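Local coordinates for protein negative regulator of ofd1 (Schizosaccharomyces pombe, PDB 3QTM) that is required for correct translation termination, directly inhibits ofd1 and stabilises the N-terminal transcription factor domain of sre1 in hypoxic gene control, at residues L180-L191 with I214-V222; L292-A303 with Y315-A326. All coordinates share one frame; numbering follows the deposited sequence.

Contact 1. Residues L180-L191 with I214-V222; sequences LTPDSLRPLYIL and ITALWLKSV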
loop_
_atom_site.group_PDB
_atom_site.type_symbol
_atom_site.label_atom_id
_atom_site.label_comp_id
_atom_site.label_asym_id
_atom_site.label_seq_id
_atom_site.Cartn_x
_atom_site.Cartn_y
_atom_site.Cartn_z
ATOM N N LEU A 180 -5.239 -6.968 8.451
ATOM C CA LEU A 180 -4.187 -6.793 7.447
ATOM C C LEU A 180 -4.648 -7.307 6.085
ATOM O O LEU A 180 -4.302 -8.410 5.680
ATOM C CB LEU A 180 -2.893 -7.506 7.869
ATOM C CG LEU A 180 -1.620 -7.186 7.063
ATOM C CD1 LEU A 180 -1.038 -5.819 7.442
ATOM C CD2 LEU A 180 -0.556 -8.269 7.226
ATOM N N THR A 181 -5.423 -6.493 5.382
ATOM C CA THR A 181 -5.937 -6.841 4.061
ATOM C C THR A 181 -5.265 -5.992 2.992
ATOM O O THR A 181 -4.677 -4.946 3.308
ATOM C CB THR A 181 -7.431 -6.530 3.974
ATOM O OG1 THR A 181 -7.620 -5.123 4.163
ATOM C CG2 THR A 181 -8.228 -7.302 5.056
ATOM N N PRO A 182 -5.377 -6.412 1.716
ATOM C CA PRO A 182 -4.867 -5.571 0.626
ATOM C C PRO A 182 -5.436 -4.153 0.664
ATOM O O PRO A 182 -4.713 -3.191 0.374
ATOM C CB PRO A 182 -5.329 -6.316 -0.629
ATOM C CG PRO A 182 -5.350 -7.744 -0.198
ATOM C CD PRO A 182 -5.852 -7.718 1.219
ATOM N N ASP A 183 -6.705 -4.012 1.029
ATOM C CA ASP A 183 -7.290 -2.681 1.100
ATOM C C ASP A 183 -6.641 -1.845 2.210
ATOM O O ASP A 183 -6.328 -0.674 2.019
ATOM C CB ASP A 183 -8.790 -2.752 1.344
ATOM C CG ASP A 183 -9.397 -1.381 1.519
ATOM O OD1 ASP A 183 -9.509 -0.662 0.499
ATOM O OD2 ASP A 183 -9.737 -1.021 2.671
ATOM N N SER A 184 -6.436 -2.442 3.373
ATOM C CA SER A 184 -5.837 -1.684 4.466
ATOM C C SER A 184 -4.396 -1.278 4.159
ATOM O O SER A 184 -3.857 -0.396 4.815
ATOM C CB SER A 184 -5.878 -2.461 5.774
ATOM O OG SER A 184 -4.801 -3.363 5.839
ATOM N N LEU A 185 -3.765 -1.919 3.179
ATOM C CA LEU A 185 -2.395 -1.545 2.841
ATOM C C LEU A 185 -2.317 -0.508 1.732
ATOM O O LEU A 185 -1.231 -0.197 1.267
ATOM C CB LEU A 185 -1.561 -2.761 2.458
ATOM C CG LEU A 185 -1.311 -3.794 3.554
ATOM C CD1 LEU A 185 -0.499 -4.996 2.990
ATOM C CD2 LEU A 185 -0.597 -3.122 4.710
ATOM N N ARG A 186 -3.451 0.039 1.306
ATOM C CA ARG A 186 -3.409 1.053 0.249
ATOM C C ARG A 186 -2.493 2.250 0.560
ATOM O O ARG A 186 -1.844 2.768 -0.336
ATOM C CB ARG A 186 -4.808 1.523 -0.152
ATOM C CG ARG A 186 -5.421 0.710 -1.284
ATOM C CD ARG A 186 -6.692 1.359 -1.860
ATOM N NE ARG A 186 -7.813 1.319 -0.920
ATOM C CZ ARG A 186 -8.347 2.390 -0.332
ATOM N NH1 ARG A 186 -7.867 3.604 -0.600
ATOM N NH2 ARG A 186 -9.369 2.252 0.519
ATOM N N PRO A 187 -2.448 2.699 1.826
ATOM C CA PRO A 187 -1.524 3.793 2.143
ATOM C C PRO A 187 -0.059 3.445 1.865
ATOM O O PRO A 187 0.752 4.361 1.797
ATOM C CB PRO A 187 -1.736 4.010 3.647
ATOM C CG PRO A 187 -3.140 3.547 3.886
ATOM C CD PRO A 187 -3.297 2.351 2.982
ATOM N N LEU A 188 0.280 2.165 1.708
ATOM C CA LEU A 188 1.655 1.819 1.351
ATOM C C LEU A 188 2.038 2.445 0.010
ATOM O O LEU A 188 3.209 2.704 -0.234
ATOM C CB LEU A 188 1.885 0.301 1.308
ATOM C CG LEU A 188 1.818 -0.436 2.646
ATOM C CD1 LEU A 188 2.292 -1.859 2.472
ATOM C CD2 LEU A 188 2.659 0.282 3.704
ATOM N N TYR A 189 1.057 2.694 -0.856
ATOM C CA TYR A 189 1.338 3.379 -2.121
ATOM C C TYR A 189 1.956 4.748 -1.852
ATOM O O TYR A 189 2.829 5.193 -2.594
ATOM C CB TYR A 189 0.080 3.570 -2.983
ATOM C CG TYR A 189 -0.681 2.304 -3.352
ATOM C CD1 TYR A 189 -0.034 1.196 -3.896
ATOM C CD2 TYR A 189 -2.067 2.239 -3.186
ATOM C CE1 TYR A 189 -0.753 0.041 -4.242
ATOM C CE2 TYR A 189 -2.784 1.102 -3.521
ATOM C CZ TYR A 189 -2.128 0.006 -4.048
ATOM O OH TYR A 189 -2.867 -1.118 -4.376
ATOM N N ILE A 190 1.496 5.418 -0.798
ATOM C CA ILE A 190 2.026 6.736 -0.455
ATOM C C ILE A 190 3.500 6.617 -0.151
ATOM O O ILE A 190 4.302 7.438 -0.586
ATOM C CB ILE A 190 1.311 7.333 0.775
ATOM C CG1 ILE A 190 -0.182 7.508 0.470
ATOM C CG2 ILE A 190 1.976 8.643 1.204
ATOM C CD1 ILE A 190 -1.042 7.687 1.691
ATOM N N LEU A 191 3.862 5.584 0.602
ATOM C CA LEU A 191 5.259 5.394 0.981
ATOM C C LEU A 191 6.123 5.075 -0.243
ATOM O O LEU A 191 7.223 5.595 -0.378
ATOM C CB LEU A 191 5.401 4.294 2.043
ATOM C CG LEU A 191 6.816 3.987 2.554
ATOM C CD1 LEU A 191 7.475 5.224 3.138
ATOM C CD2 LEU A 191 6.793 2.857 3.593
ATOM N N ILE A 214 7.795 -3.209 2.784
ATOM C CA ILE A 214 6.580 -2.943 2.011
ATOM C C ILE A 214 6.135 -4.221 1.335
ATOM O O ILE A 214 4.970 -4.601 1.372
ATOM C CB ILE A 214 6.826 -1.898 0.915
ATOM C CG1 ILE A 214 6.906 -0.495 1.524
ATOM C CG2 ILE A 214 5.715 -1.947 -0.147
ATOM C CD1 ILE A 214 7.491 0.561 0.577
ATOM N N THR A 215 7.101 -4.891 0.731
ATOM C CA THR A 215 6.853 -6.085 -0.048
ATOM C C THR A 215 6.415 -7.243 0.840
ATOM O O THR A 215 5.489 -7.974 0.506
ATOM C CB THR A 215 8.121 -6.444 -0.844
ATOM O OG1 THR A 215 8.120 -5.688 -2.065
ATOM C CG2 THR A 215 8.170 -7.921 -1.156
ATOM N N ALA A 216 7.073 -7.401 1.983
ATOM C CA ALA A 216 6.690 -8.446 2.919
ATOM C C ALA A 216 5.246 -8.257 3.383
ATOM O O ALA A 216 4.512 -9.227 3.564
ATOM C CB ALA A 216 7.652 -8.473 4.118
ATOM N N LEU A 217 4.836 -7.005 3.568
ATOM C CA LEU A 217 3.480 -6.710 4.032
ATOM C C LEU A 217 2.406 -7.090 3.002
ATOM O O LEU A 217 1.411 -7.739 3.333
ATOM C CB LEU A 217 3.355 -5.236 4.458
ATOM C CG LEU A 217 4.096 -4.876 5.769
ATOM C CD1 LEU A 217 3.999 -3.403 6.081
ATOM C CD2 LEU A 217 3.604 -5.691 6.966
ATOM N N TRP A 218 2.598 -6.681 1.757
ATOM C CA TRP A 218 1.626 -7.029 0.725
ATOM C C TRP A 218 1.489 -8.542 0.664
ATOM O O TRP A 218 0.382 -9.071 0.638
ATOM C CB TRP A 218 2.033 -6.475 -0.641
ATOM C CG TRP A 218 1.760 -5.006 -0.821
ATOM C CD1 TRP A 218 2.689 -4.006 -0.909
ATOM C CD2 TRP A 218 0.478 -4.373 -0.946
ATOM N NE1 TRP A 218 2.067 -2.795 -1.077
ATOM C CE2 TRP A 218 0.712 -2.988 -1.105
ATOM C CE3 TRP A 218 -0.843 -4.839 -0.947
ATOM C CZ2 TRP A 218 -0.328 -2.064 -1.265
ATOM C CZ3 TRP A 218 -1.878 -3.917 -1.098
ATOM C CH2 TRP A 218 -1.611 -2.549 -1.261
ATOM N N LEU A 219 2.620 -9.236 0.668
ATOM C CA LEU A 219 2.608 -10.686 0.600
ATOM C C LEU A 219 1.895 -11.287 1.793
ATOM O O LEU A 219 1.098 -12.205 1.640
ATOM C CB LEU A 219 4.034 -11.251 0.497
ATOM C CG LEU A 219 4.752 -10.997 -0.831
ATOM C CD1 LEU A 219 6.237 -11.368 -0.754
ATOM C CD2 LEU A 219 4.057 -11.763 -1.951
ATOM N N LYS A 220 2.163 -10.770 2.987
ATOM C CA LYS A 220 1.521 -11.328 4.169
ATOM C C LYS A 220 -0.004 -11.164 4.147
ATOM O O LYS A 220 -0.731 -11.991 4.696
ATOM C CB LYS A 220 2.103 -10.747 5.459
ATOM C CG LYS A 220 1.594 -11.471 6.714
ATOM C CD LYS A 220 2.254 -10.986 8.002
ATOM C CE LYS A 220 3.757 -10.850 7.821
ATOM N NZ LYS A 220 4.510 -11.252 9.033
ATOM N N SER A 221 -0.491 -10.103 3.511
ATOM C CA SER A 221 -1.929 -9.838 3.511
ATOM C C SER A 221 -2.721 -10.907 2.750
ATOM O O SER A 221 -3.945 -10.933 2.800
ATOM C CB SER A 221 -2.237 -8.447 2.944
ATOM O OG SER A 221 -2.127 -8.422 1.537
ATOM N N VAL A 222 -2.015 -11.781 2.048
ATOM C CA VAL A 222 -2.663 -12.787 1.218
ATOM C C VAL A 222 -1.949 -14.144 1.254
ATOM O O VAL A 222 -2.098 -14.948 0.337
ATOM C CB VAL A 222 -2.811 -12.295 -0.253
ATOM C CG1 VAL A 222 -3.672 -11.044 -0.317
ATOM C CG2 VAL A 222 -1.449 -12.025 -0.875
HETATM O O HOH W 1 -6.220 -10.483 3.715
#
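Trp218 lays one face of its indole against two leucines of 180-191. Leu185 CB sits over the six-membered ring, 3.8 Å from its centroid and almost straight above it. Leu188 CD1 lies over the five-membered ring, on the same face of the indole, 4.0 Å from that centroid. Leu188 CG is anti to its carbonyl carbon (chi1 -68°), which carries CD1 up to the indole. The same methyl also reaches Leu217 CB and the backbone at Ile214. Pro182 and Leu185 add their carbonyl oxygens near the benzo end of the indole, with Pro182 O 3.3 Å from Trp218 CZ3. The Tyr189 ring is slid aside from the indole. Its plane is turned 30° from that of Trp218 and the two barely overlap.

In this all-helical, TPR-type fold, a loop and two successive type I turns (Asp183 to Leu188) lead into helix 188-197 and pack with its first turn on helix 213-220. Helix 229-254 also touches Trp218, through Ala238 and Val239, and helix 151-170 reaches Leu188 and Leu217 through Leu166.

Leu180 holds the other end of the contact. Its CG is anti to the backbone N (chi1 -168°), and CD2 crosses the aliphatic part of Lys220, 3.9 Å from CG of the lysine. The lysine NZ goes elsewhere, to the carbonyl of Thr174. Leu180 O lies 3.4 Å from Ser221 CB. Ser221 turns its hydroxyl back along its own segment, where OG donates to Trp218 O at 2.7 Å. This leaves OG beside the Pro182 ring, whose CG also meets Val222 CG1. No direct hydrogen bond joins the two segments.

Contact 2. Residues L292-A303 with Y315-A326; sequences LLKLADIKMDLA and YLKEACNAIKEA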
loop_
_atom_site.group_PDB
_atom_site.type_symbol
_atom_site.label_atom_id
_atom_site.label_comp_id
_atom_site.label_asym_id
_atom_site.label_seq_id
_atom_site.Cartn_x
_atom_site.Cartn_y
_atom_site.Cartn_z
ATOM N N LEU A 292 0.139 -10.053 -21.341
ATOM C CA LEU A 292 1.362 -10.435 -22.055
ATOM C C LEU A 292 2.197 -9.215 -22.456
ATOM O O LEU A 292 3.420 -9.298 -22.528
ATOM C CB LEU A 292 1.037 -11.327 -23.257
ATOM C CG LEU A 292 0.515 -12.719 -22.871
ATOM C CD1 LEU A 292 -0.302 -13.343 -23.982
ATOM C CD2 LEU A 292 1.660 -13.638 -22.441
ATOM N N LEU A 293 1.546 -8.076 -22.678
ATOM C CA LEU A 293 2.287 -6.851 -22.985
ATOM C C LEU A 293 3.150 -6.380 -21.811
ATOM O O LEU A 293 4.222 -5.835 -22.019
ATOM C CB LEU A 293 1.346 -5.730 -23.422
ATOM C CG LEU A 293 0.467 -6.053 -24.632
ATOM C CD1 LEU A 293 -0.411 -4.842 -24.985
ATOM C CD2 LEU A 293 1.330 -6.498 -25.825
ATOM N N LYS A 294 2.678 -6.583 -20.583
ATOM C CA LYS A 294 3.475 -6.268 -19.398
ATOM C C LYS A 294 4.717 -7.159 -19.314
ATOM O O LYS A 294 5.809 -6.700 -18.968
ATOM C CB LYS A 294 2.640 -6.408 -18.123
ATOM C CG LYS A 294 3.427 -6.159 -16.842
ATOM C CD LYS A 294 4.184 -4.840 -16.921
ATOM C CE LYS A 294 4.745 -4.427 -15.571
ATOM N NZ LYS A 294 3.646 -4.153 -14.612
ATOM N N LEU A 295 4.545 -8.435 -19.636
ATOM C CA LEU A 295 5.680 -9.354 -19.714
ATOM C C LEU A 295 6.663 -8.861 -20.774
ATOM O O LEU A 295 7.869 -8.780 -20.537
ATOM C CB LEU A 295 5.203 -10.777 -20.040
ATOM C CG LEU A 295 6.294 -11.792 -20.412
ATOM C CD1 LEU A 295 7.371 -11.884 -19.320
ATOM C CD2 LEU A 295 5.700 -13.167 -20.708
ATOM N N ALA A 296 6.130 -8.515 -21.940
ATOM C CA ALA A 296 6.941 -8.000 -23.031
ATOM C C ALA A 296 7.805 -6.806 -22.606
ATOM O O ALA A 296 8.994 -6.749 -22.931
ATOM C CB ALA A 296 6.053 -7.632 -24.221
ATOM N N ASP A 297 7.215 -5.854 -21.880
ATOM C CA ASP A 297 7.955 -4.672 -21.430
ATOM C C ASP A 297 9.097 -5.028 -20.484
ATOM O O ASP A 297 10.175 -4.451 -20.558
ATOM C CB ASP A 297 7.029 -3.679 -20.733
ATOM C CG ASP A 297 5.941 -3.143 -21.654
ATOM O OD1 ASP A 297 6.114 -3.193 -22.895
ATOM O OD2 ASP A 297 4.913 -2.667 -21.124
ATOM N N ILE A 298 8.845 -5.964 -19.578
ATOM C CA ILE A 298 9.878 -6.421 -18.650
ATOM C C ILE A 298 11.031 -7.092 -19.407
ATOM O O ILE A 298 12.203 -6.840 -19.134
ATOM C CB ILE A 298 9.290 -7.401 -17.622
ATOM C CG1 ILE A 298 8.208 -6.698 -16.785
ATOM C CG2 ILE A 298 10.386 -7.977 -16.734
ATOM C CD1 ILE A 298 7.379 -7.651 -15.933
ATOM N N LYS A 299 10.692 -7.946 -20.367
ATOM C CA LYS A 299 11.706 -8.606 -21.176
ATOM C C LYS A 299 12.515 -7.611 -22.013
ATOM O O LYS A 299 13.721 -7.776 -22.190
ATOM C CB LYS A 299 11.054 -9.657 -22.070
ATOM C CG LYS A 299 10.439 -10.818 -21.290
ATOM C CD LYS A 299 11.510 -11.692 -20.619
ATOM C CE LYS A 299 10.891 -12.933 -19.971
ATOM N NZ LYS A 299 11.913 -13.830 -19.347
HETATM N N MSE A 300 11.851 -6.575 -22.517
HETATM C CA MSE A 300 12.527 -5.545 -23.301
HETATM C C MSE A 300 13.482 -4.716 -22.449
HETATM O O MSE A 300 14.530 -4.293 -22.923
HETATM C CB MSE A 300 11.515 -4.636 -23.993
HETATM C CG MSE A 300 10.886 -5.251 -25.227
HETATM SE SE MSE A 300 9.460 -4.122 -25.964
HETATM C CE MSE A 300 7.901 -4.890 -25.107
ATOM N N ASP A 301 13.117 -4.496 -21.188
ATOM C CA ASP A 301 14.024 -3.882 -20.218
ATOM C C ASP A 301 15.239 -4.778 -19.948
ATOM O O ASP A 301 16.370 -4.301 -19.850
ATOM C CB ASP A 301 13.289 -3.598 -18.905
ATOM C CG ASP A 301 12.369 -2.380 -18.994
ATOM O OD1 ASP A 301 12.616 -1.498 -19.850
ATOM O OD2 ASP A 301 11.407 -2.302 -18.194
ATOM N N LEU A 302 15.001 -6.078 -19.810
ATOM C CA LEU A 302 16.100 -7.025 -19.682
ATOM C C LEU A 302 17.038 -6.972 -20.900
ATOM O O LEU A 302 18.258 -6.939 -20.752
ATOM C CB LEU A 302 15.557 -8.435 -19.482
ATOM C CG LEU A 302 15.109 -8.680 -18.039
ATOM C CD1 LEU A 302 14.202 -9.898 -17.919
ATOM C CD2 LEU A 302 16.331 -8.806 -17.138
ATOM N N ALA A 303 16.459 -6.944 -22.096
ATOM C CA ALA A 303 17.235 -6.945 -23.327
ATOM C C ALA A 303 18.084 -5.691 -23.453
ATOM O O ALA A 303 19.192 -5.723 -23.991
ATOM C CB ALA A 303 16.316 -7.077 -24.528
ATOM N N TYR A 315 15.784 -12.672 -24.563
ATOM C CA TYR A 315 14.811 -11.700 -24.080
ATOM C C TYR A 315 13.949 -11.154 -25.223
ATOM O O TYR A 315 12.720 -11.092 -25.107
ATOM C CB TYR A 315 15.511 -10.548 -23.355
ATOM C CG TYR A 315 16.293 -10.959 -22.119
ATOM C CD1 TYR A 315 15.800 -11.928 -21.245
ATOM C CD2 TYR A 315 17.508 -10.355 -21.812
ATOM C CE1 TYR A 315 16.509 -12.300 -20.110
ATOM C CE2 TYR A 315 18.221 -10.711 -20.668
ATOM C CZ TYR A 315 17.719 -11.689 -19.826
ATOM O OH TYR A 315 18.425 -12.050 -18.692
ATOM N N LEU A 316 14.596 -10.770 -26.325
ATOM C CA LEU A 316 13.887 -10.159 -27.447
ATOM C C LEU A 316 12.878 -11.122 -28.061
ATOM O O LEU A 316 11.765 -10.718 -28.399
ATOM C CB LEU A 316 14.868 -9.662 -28.512
ATOM C CG LEU A 316 15.748 -8.487 -28.073
ATOM C CD1 LEU A 316 16.784 -8.105 -29.149
ATOM C CD2 LEU A 316 14.891 -7.284 -27.685
ATOM N N LYS A 317 13.269 -12.388 -28.205
ATOM C CA LYS A 317 12.359 -13.400 -28.724
ATOM C C LYS A 317 11.155 -13.553 -27.800
ATOM O O LYS A 317 10.017 -13.599 -28.262
ATOM C CB LYS A 317 13.047 -14.760 -28.894
ATOM C CG LYS A 317 12.251 -15.693 -29.815
ATOM C CD LYS A 317 12.665 -17.167 -29.732
ATOM C CE LYS A 317 11.729 -18.026 -30.605
ATOM N NZ LYS A 317 11.769 -19.499 -30.330
ATOM N N GLU A 318 11.413 -13.637 -26.498
ATOM C CA GLU A 318 10.329 -13.749 -25.515
ATOM C C GLU A 318 9.347 -12.570 -25.595
ATOM O O GLU A 318 8.139 -12.766 -25.551
ATOM C CB GLU A 318 10.884 -13.904 -24.094
ATOM C CG GLU A 318 11.543 -15.257 -23.846
ATOM C CD GLU A 318 12.008 -15.437 -22.408
ATOM O OE1 GLU A 318 12.786 -14.590 -21.919
ATOM O OE2 GLU A 318 11.590 -16.427 -21.762
ATOM N N ALA A 319 9.868 -11.353 -25.736
ATOM C CA ALA A 319 9.003 -10.186 -25.878
ATOM C C ALA A 319 8.150 -10.275 -27.145
ATOM O O ALA A 319 6.949 -9.985 -27.130
ATOM C CB ALA A 319 9.828 -8.905 -25.872
ATOM N N CYS A 320 8.775 -10.683 -28.243
ATOM C CA CYS A 320 8.081 -10.776 -29.524
ATOM C C CYS A 320 6.960 -11.803 -29.502
ATOM O O CYS A 320 5.855 -11.553 -30.003
ATOM C CB CYS A 320 9.069 -11.126 -30.631
ATOM S SG CYS A 320 8.367 -10.942 -32.259
ATOM N N ASN A 321 7.252 -12.966 -28.929
ATOM C CA ASN A 321 6.254 -14.018 -28.803
ATOM C C ASN A 321 5.074 -13.538 -27.967
ATOM O O ASN A 321 3.919 -13.801 -28.296
ATOM C CB ASN A 321 6.860 -15.265 -28.148
ATOM C CG ASN A 321 7.778 -16.036 -29.077
ATOM O OD1 ASN A 321 7.806 -15.801 -30.286
ATOM N ND2 ASN A 321 8.534 -16.973 -28.512
ATOM N N ALA A 322 5.380 -12.844 -26.873
ATOM C CA ALA A 322 4.356 -12.347 -25.966
ATOM C C ALA A 322 3.436 -11.393 -26.718
ATOM O O ALA A 322 2.216 -11.543 -26.682
ATOM C CB ALA A 322 4.993 -11.657 -24.768
ATOM N N ILE A 323 4.036 -10.427 -27.406
ATOM C CA ILE A 323 3.298 -9.445 -28.190
ATOM C C ILE A 323 2.465 -10.093 -29.303
ATOM O O ILE A 323 1.286 -9.779 -29.472
ATOM C CB ILE A 323 4.255 -8.414 -28.810
ATOM C CG1 ILE A 323 4.994 -7.655 -27.709
ATOM C CG2 ILE A 323 3.495 -7.446 -29.732
ATOM C CD1 ILE A 323 6.016 -6.662 -28.235
ATOM N N LYS A 324 3.075 -11.004 -30.055
ATOM C CA LYS A 324 2.358 -11.719 -31.110
ATOM C C LYS A 324 1.192 -12.538 -30.565
ATOM O O LYS A 324 0.115 -12.583 -31.170
ATOM C CB LYS A 324 3.299 -12.634 -31.903
ATOM C CG LYS A 324 3.599 -12.162 -33.327
ATOM C CD LYS A 324 4.107 -13.309 -34.223
ATOM C CE LYS A 324 5.643 -13.369 -34.320
ATOM N NZ LYS A 324 6.330 -14.001 -33.142
ATOM N N GLU A 325 1.409 -13.203 -29.434
ATOM C CA GLU A 325 0.338 -13.980 -28.821
ATOM C C GLU A 325 -0.797 -13.087 -28.299
ATOM O O GLU A 325 -1.970 -13.448 -28.377
ATOM C CB GLU A 325 0.883 -14.840 -27.689
ATOM C CG GLU A 325 -0.191 -15.669 -27.019
ATOM C CD GLU A 325 0.291 -16.333 -25.740
ATOM O OE1 GLU A 325 1.513 -16.285 -25.463
ATOM O OE2 GLU A 325 -0.555 -16.899 -25.009
ATOM N N ALA A 326 -0.441 -11.928 -27.751
ATOM C CA ALA A 326 -1.437 -10.968 -27.305
ATOM C C ALA A 326 -2.320 -10.556 -28.485
ATOM O O ALA A 326 -3.543 -10.635 -28.410
ATOM C CB ALA A 326 -0.760 -9.745 -26.714
#
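Tyr315 lies flat against Leu302 where two neighbouring helices pack as an antiparallel hairpin of the TPR-like fold. The axes of 292-303 and 315-326 approach to 8.2 Å at 162°. Leu302 CB stands over the centre of the tyrosine ring, 3.6 Å from the centroid. Tyr315 CG is anti to its carbonyl carbon (chi1 -62°), which swings the ring across the side chain of Leu302, while Tyr315 CB rests on Ala303 CB. With an alanine here the ring is gone, and Leu302 CB would probably lose its aromatic cover, leaving a gap at this end of the pair.

Alanines let the backbones come close in the middle: the CA atoms of Ala296 and Ala319 are 4.1 Å apart. Ala296 CB also meets Ile323 CG1 at 3.6 Å. At the far end Leu292 CD1 lies against the carboxylate carbon CD of Glu325, the two side chains crossing at about a right angle, and Leu293 CD2 touches Ala326 CB. Selenomethionine Met300 bends at chi3, and its CE meets Ile323 CD1.

Lys299 bends at chi2 (-69°) and is extended beyond, running past Glu318 CB. Its NZ forms a salt bridge with Glu318 OE1 at 2.8 Å, coming from above the carboxylate plane.

Contact 1 is buried near the middle of the chain, its centre about 4 Å from the chain centre. Contact 2 is partly buried and lies toward the C-terminal end, its centre about 27 Å from the chain centre. They share no helix, and their nearest atoms are about 12 Å apart. Helix 229-254 bridges them: it touches Trp218 of contact 1 and also Lys294 and Asp301 of helix 292-305, which lie outside the interface of contact 2. Contact 1 sets turns and a helix start against a helix, with an indole as its main surface. Contact 2 pairs two regular helices through small alanines. Its salt bridge crosses between the segments, whereas Arg186 of contact 1 pairs with Asp183 within 180-191 and with Glu82 outside.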